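Local coordinates for protein transcriptional regulator (TetR/AcrR family) (Bacillus halodurans, PDB 5GP9) that probably represses genes of fatty acid degradation by binding operator DNA through a helix-turn-helix motif, with release governed by an effector, at residues A96-A101 and T165-K170; E80-I85 and L134-E139. All coordinates share one frame; numbering follows the deposited sequence.

Both contacts tie together helices of the C-terminal region, the part of a TetR-family regulator that generally receives the effector, and they show how one helical bundle is held by two different kinds of chemistry. Contact 1 joins the start of helix 98-107 to the end of helix 149-169 through rings and methyl groups; contact 2 joins helix 79-95 to helix 113-139 through a salt bridge. Their centres are 26 Å apart, with about 13 Å between nearest atoms, and their segments alternate along the chain. The side chain of Ala-101 in contact 1 lies about 8 Å from a bound palmitic acid. Both contacts also reach the second subunit.

Contact 1: A96-A101 and T165-K170; sequences ADHKLA and TNWVMK
Trp-167 reaches from the end of helix 149-169 to His-98 and Ala-101, and its indole shows how one large ring can bridge two helices. From CB, with CG anti to the backbone N (chi1 164°), the ring extends toward the opening turn of helix 98-107. NE1, on the five-membered part, is hydrogen-bonded to the carbonyl O of Tyr-174. The six-membered part makes the contact: CZ3 rests 3.7 Å from Ala-101 CB, while CZ2 comes within 3.7 Å of His-98 NE2 and CH2 equally close to His-98 CD2. The two aromatic rings form an offset edge-to-face pair, with the tryptophan edge directed at the imidazole face, centroids 5.2 Å apart and planes at 88°. Alongside, Val-168 CG2 lies 3.7 Å from the same Ala-101 CB, so the Ala-101 methyl touches both Trp-167 and Val-168. Asp-97 caps the helix that carries His-98 and Ala-101, its OD1 accepting from Leu-100 N at 3.0 Å from above the carboxylate plane. The contacts between the two segments are therefore aromatic and apolar, with no hydrogen bond among them, while the polar NE1 of the indole is satisfied by a backbone carbonyl beyond them.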
# COMPACT_ATOMS: atom_id res chain seq x y z
N ALA A 96 -3.07 8.29 17.46
CA ALA A 96 -3.74 9.43 18.13
C ALA A 96 -5.01 9.91 17.43
O ALA A 96 -5.77 10.68 18.02
CB ALA A 96 -2.76 10.56 18.30
N ASP A 97 -5.30 9.41 16.22
CA ASP A 97 -6.48 9.82 15.48
C ASP A 97 -6.99 8.73 14.55
O ASP A 97 -6.62 8.67 13.39
CB ASP A 97 -6.19 11.13 14.74
CG ASP A 97 -7.44 11.76 14.12
OD1 ASP A 97 -8.49 11.12 13.96
OD2 ASP A 97 -7.32 12.90 13.73
N HIS A 98 -7.82 7.83 15.07
CA HIS A 98 -8.31 6.69 14.28
C HIS A 98 -9.09 7.07 13.03
O HIS A 98 -9.03 6.40 12.02
CB HIS A 98 -9.14 5.72 15.07
CG HIS A 98 -8.39 5.08 16.19
ND1 HIS A 98 -9.01 4.25 17.10
CD2 HIS A 98 -7.11 5.23 16.62
CE1 HIS A 98 -8.13 3.87 18.01
NE2 HIS A 98 -6.96 4.45 17.75
N LYS A 99 -9.89 8.13 13.14
CA LYS A 99 -10.65 8.62 12.04
C LYS A 99 -9.69 9.11 10.92
O LYS A 99 -9.91 8.75 9.76
CB LYS A 99 -11.65 9.68 12.51
CG LYS A 99 -12.59 9.13 13.56
CD LYS A 99 -13.64 8.31 12.95
CE LYS A 99 -14.63 7.76 13.99
NZ LYS A 99 -15.32 6.63 13.30
N LEU A 100 -8.62 9.81 11.27
CA LEU A 100 -7.61 10.23 10.24
C LEU A 100 -6.95 9.02 9.62
O LEU A 100 -6.81 8.98 8.41
CB LEU A 100 -6.55 11.08 10.85
CG LEU A 100 -5.40 11.53 9.95
CD1 LEU A 100 -5.98 12.32 8.79
CD2 LEU A 100 -4.47 12.35 10.82
N ALA A 101 -6.69 7.97 10.42
CA ALA A 101 -6.17 6.73 9.89
C ALA A 101 -7.10 6.04 8.91
O ALA A 101 -6.63 5.48 7.89
CB ALA A 101 -5.83 5.79 11.02
N THR A 165 -2.20 -0.14 7.78
CA THR A 165 -3.41 -0.59 7.13
C THR A 165 -4.01 -1.80 7.77
O THR A 165 -5.24 -1.91 7.92
CB THR A 165 -3.23 -0.78 5.63
OG1 THR A 165 -3.02 0.51 5.08
CG2 THR A 165 -4.40 -1.41 5.00
N ASN A 166 -3.16 -2.74 8.18
CA ASN A 166 -3.66 -3.90 8.81
C ASN A 166 -4.36 -3.61 10.17
O ASN A 166 -5.37 -4.24 10.46
CB ASN A 166 -2.56 -4.96 8.88
CG ASN A 166 -2.49 -5.75 7.56
OD1 ASN A 166 -3.28 -6.69 7.35
ND2 ASN A 166 -1.64 -5.33 6.64
N TRP A 167 -3.85 -2.62 10.88
CA TRP A 167 -4.37 -2.20 12.18
C TRP A 167 -5.73 -1.54 11.95
O TRP A 167 -6.74 -1.87 12.59
CB TRP A 167 -3.38 -1.28 12.80
CG TRP A 167 -3.78 -0.41 13.95
CD1 TRP A 167 -3.96 -0.78 15.29
CD2 TRP A 167 -4.03 0.98 13.88
NE1 TRP A 167 -4.31 0.31 16.03
CE2 TRP A 167 -4.36 1.41 15.20
CE3 TRP A 167 -3.97 1.94 12.84
CZ2 TRP A 167 -4.63 2.73 15.50
CZ3 TRP A 167 -4.22 3.27 13.14
CH2 TRP A 167 -4.52 3.66 14.45
N VAL A 168 -5.81 -0.66 10.94
CA VAL A 168 -7.11 -0.08 10.52
C VAL A 168 -8.15 -1.12 10.08
O VAL A 168 -9.32 -1.01 10.47
CB VAL A 168 -6.95 1.02 9.46
CG1 VAL A 168 -8.29 1.41 8.84
CG2 VAL A 168 -6.26 2.24 10.02
N MET A 169 -7.76 -2.17 9.36
CA MET A 169 -8.66 -3.21 8.94
C MET A 169 -9.10 -4.04 10.12
O MET A 169 -10.13 -4.66 10.01
CB MET A 169 -8.09 -4.14 7.87
CG MET A 169 -7.68 -3.52 6.56
SD MET A 169 -6.31 -4.51 5.79
CE MET A 169 -6.76 -6.27 5.94
N LYS A 170 -8.40 -3.96 11.22
CA LYS A 170 -8.79 -4.62 12.50
C LYS A 170 -9.39 -3.61 13.50
O LYS A 170 -9.32 -3.76 14.75
CB LYS A 170 -7.59 -5.37 13.06
CG LYS A 170 -7.11 -6.57 12.24
CD LYS A 170 -8.16 -7.65 12.06
CE LYS A 170 -7.70 -8.81 11.19
NZ LYS A 170 -8.89 -9.63 10.85

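Contact 2: E80-I85 and L134-E139; sequences EEKLKI and LMEGKE. With GOL (glycerol), chain D.
An interhelical salt bridge in the C-terminal helical region links helix 79-95 to the last turns of helix 113-139, through Lys-82 and Glu-136. The lysine ammonium reaches both carboxylate oxygens, though unequally: NZ lies 2.8 Å from Glu-136 OE2, whose syn lone pair it uses, and 3.0 Å from Glu-136 OE1 in a weak bond. An ammonium held so close would be expected to favour the ionised carboxylate. Both side chains are extended beyond CG and meet at about a right angle. They start differently, Lys-82 with CG anti to its carbonyl carbon (chi1 -69°) and Glu-136 with CG anti to the backbone N (chi1 -171°), and the two extended chains together bridge the gap between the helices.

In the TetR fold this region forms the all-helical body behind the DNA-binding domain, and here the charged pair joins two of its helices where Leu-83 and Leu-134 also pack on Leu-191 of the second subunit. The side chain of Lys-82, a buried residue, also touches Met-73 of helix 50-74 and Ala-76.

A glycerol, probably from the crystallisation liquor, completes the polar cluster. Its O3 accepts from Lys-82 NZ at 2.6 Å and donates in a longer bond to Glu-136 OE1, 3.2 Å away. Its O1 donates to the same Glu-136 OE1 at 2.6 Å, and the glycerol is also hydrogen-bonded to Glu-132 OE2.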
# COMPACT_ATOMS: atom_id res chain seq x y z
N GLU A 80 20.22 5.26 14.05
CA GLU A 80 19.42 4.17 14.67
C GLU A 80 18.28 4.83 15.41
O GLU A 80 17.10 4.47 15.27
CB GLU A 80 20.29 3.36 15.66
CG GLU A 80 19.61 2.37 16.63
CD GLU A 80 19.29 3.00 18.00
OE1 GLU A 80 20.26 3.44 18.69
OE2 GLU A 80 18.08 3.08 18.37
N GLU A 81 18.64 5.83 16.20
CA GLU A 81 17.66 6.55 16.97
C GLU A 81 16.71 7.26 16.03
O GLU A 81 15.52 7.25 16.28
CB GLU A 81 18.35 7.57 17.90
CG GLU A 81 17.63 7.93 19.18
CD GLU A 81 18.41 9.01 19.95
OE1 GLU A 81 17.87 10.13 20.13
OE2 GLU A 81 19.58 8.76 20.30
N LYS A 82 17.25 7.88 14.99
CA LYS A 82 16.46 8.69 14.06
C LYS A 82 15.39 7.84 13.31
O LYS A 82 14.26 8.31 13.08
CB LYS A 82 17.36 9.41 13.10
CG LYS A 82 18.14 10.50 13.80
CD LYS A 82 18.79 11.36 12.75
CE LYS A 82 19.67 12.43 13.39
NZ LYS A 82 20.29 13.26 12.32
N LEU A 83 15.79 6.64 12.89
CA LEU A 83 14.83 5.72 12.25
C LEU A 83 13.76 5.35 13.32
O LEU A 83 12.55 5.28 13.00
CB LEU A 83 15.49 4.45 11.66
CG LEU A 83 14.55 3.44 10.93
CD1 LEU A 83 13.86 4.13 9.78
CD2 LEU A 83 15.35 2.27 10.38
N LYS A 84 14.15 5.15 14.59
CA LYS A 84 13.21 4.78 15.57
C LYS A 84 12.25 5.93 15.82
O LYS A 84 11.08 5.64 15.92
CB LYS A 84 13.87 4.31 16.89
CG LYS A 84 12.85 3.80 17.90
CD LYS A 84 13.47 3.29 19.21
CE LYS A 84 14.23 1.97 19.07
NZ LYS A 84 13.35 0.82 18.73
N ILE A 85 12.73 7.19 15.79
CA ILE A 85 11.92 8.39 15.88
C ILE A 85 10.89 8.51 14.76
O ILE A 85 9.71 8.81 15.00
CB ILE A 85 12.81 9.67 15.88
CG1 ILE A 85 13.44 9.80 17.28
CG2 ILE A 85 12.02 10.94 15.55
CD1 ILE A 85 14.49 10.90 17.41
N LEU A 134 18.31 8.01 5.10
CA LEU A 134 19.04 6.94 4.54
C LEU A 134 20.45 7.40 4.06
O LEU A 134 21.42 6.63 4.20
CB LEU A 134 18.27 6.37 3.36
CG LEU A 134 17.06 5.55 3.85
CD1 LEU A 134 16.14 5.35 2.67
CD2 LEU A 134 17.48 4.19 4.33
N MET A 135 20.47 8.54 3.40
CA MET A 135 21.73 9.18 2.95
C MET A 135 22.69 9.42 4.10
O MET A 135 23.90 9.13 3.98
CB MET A 135 21.43 10.53 2.27
CG MET A 135 20.78 10.50 0.91
SD MET A 135 21.40 9.20 -0.17
CE MET A 135 23.03 9.91 -0.58
N GLU A 136 22.16 10.00 5.19
CA GLU A 136 22.88 10.21 6.47
C GLU A 136 23.44 8.93 7.03
O GLU A 136 24.67 8.81 7.35
CB GLU A 136 21.98 10.90 7.49
CG GLU A 136 22.70 11.33 8.72
CD GLU A 136 21.85 12.01 9.77
OE1 GLU A 136 20.69 12.44 9.48
OE2 GLU A 136 22.39 12.13 10.90
N GLY A 137 22.57 7.94 7.15
CA GLY A 137 22.99 6.69 7.71
C GLY A 137 24.06 6.01 6.90
O GLY A 137 24.92 5.29 7.47
N LYS A 138 23.97 6.12 5.59
CA LYS A 138 25.01 5.54 4.75
C LYS A 138 26.33 6.27 5.00
O LYS A 138 27.36 5.62 5.29
CB LYS A 138 24.63 5.59 3.26
CG LYS A 138 23.67 4.45 2.89
CD LYS A 138 23.52 4.27 1.38
CE LYS A 138 22.42 5.09 0.77
NZ LYS A 138 22.51 4.93 -0.71
N GLU A 139 26.29 7.59 4.90
CA GLU A 139 27.50 8.44 5.05
C GLU A 139 28.25 8.15 6.39
O GLU A 139 29.49 8.12 6.40
CB GLU A 139 27.11 9.94 4.84
CG GLU A 139 28.26 10.97 4.75
CD GLU A 139 28.99 11.01 3.39
OE1 GLU A 139 28.38 10.65 2.35
OE2 GLU A 139 30.18 11.43 3.35
C1 GOL D . 18.54 14.33 8.00
O1 GOL D . 18.72 12.89 7.92
C2 GOL D . 17.23 14.64 8.73
O2 GOL D . 16.80 15.97 8.40
C3 GOL D . 17.31 14.45 10.26
O3 GOL D . 18.62 14.58 10.77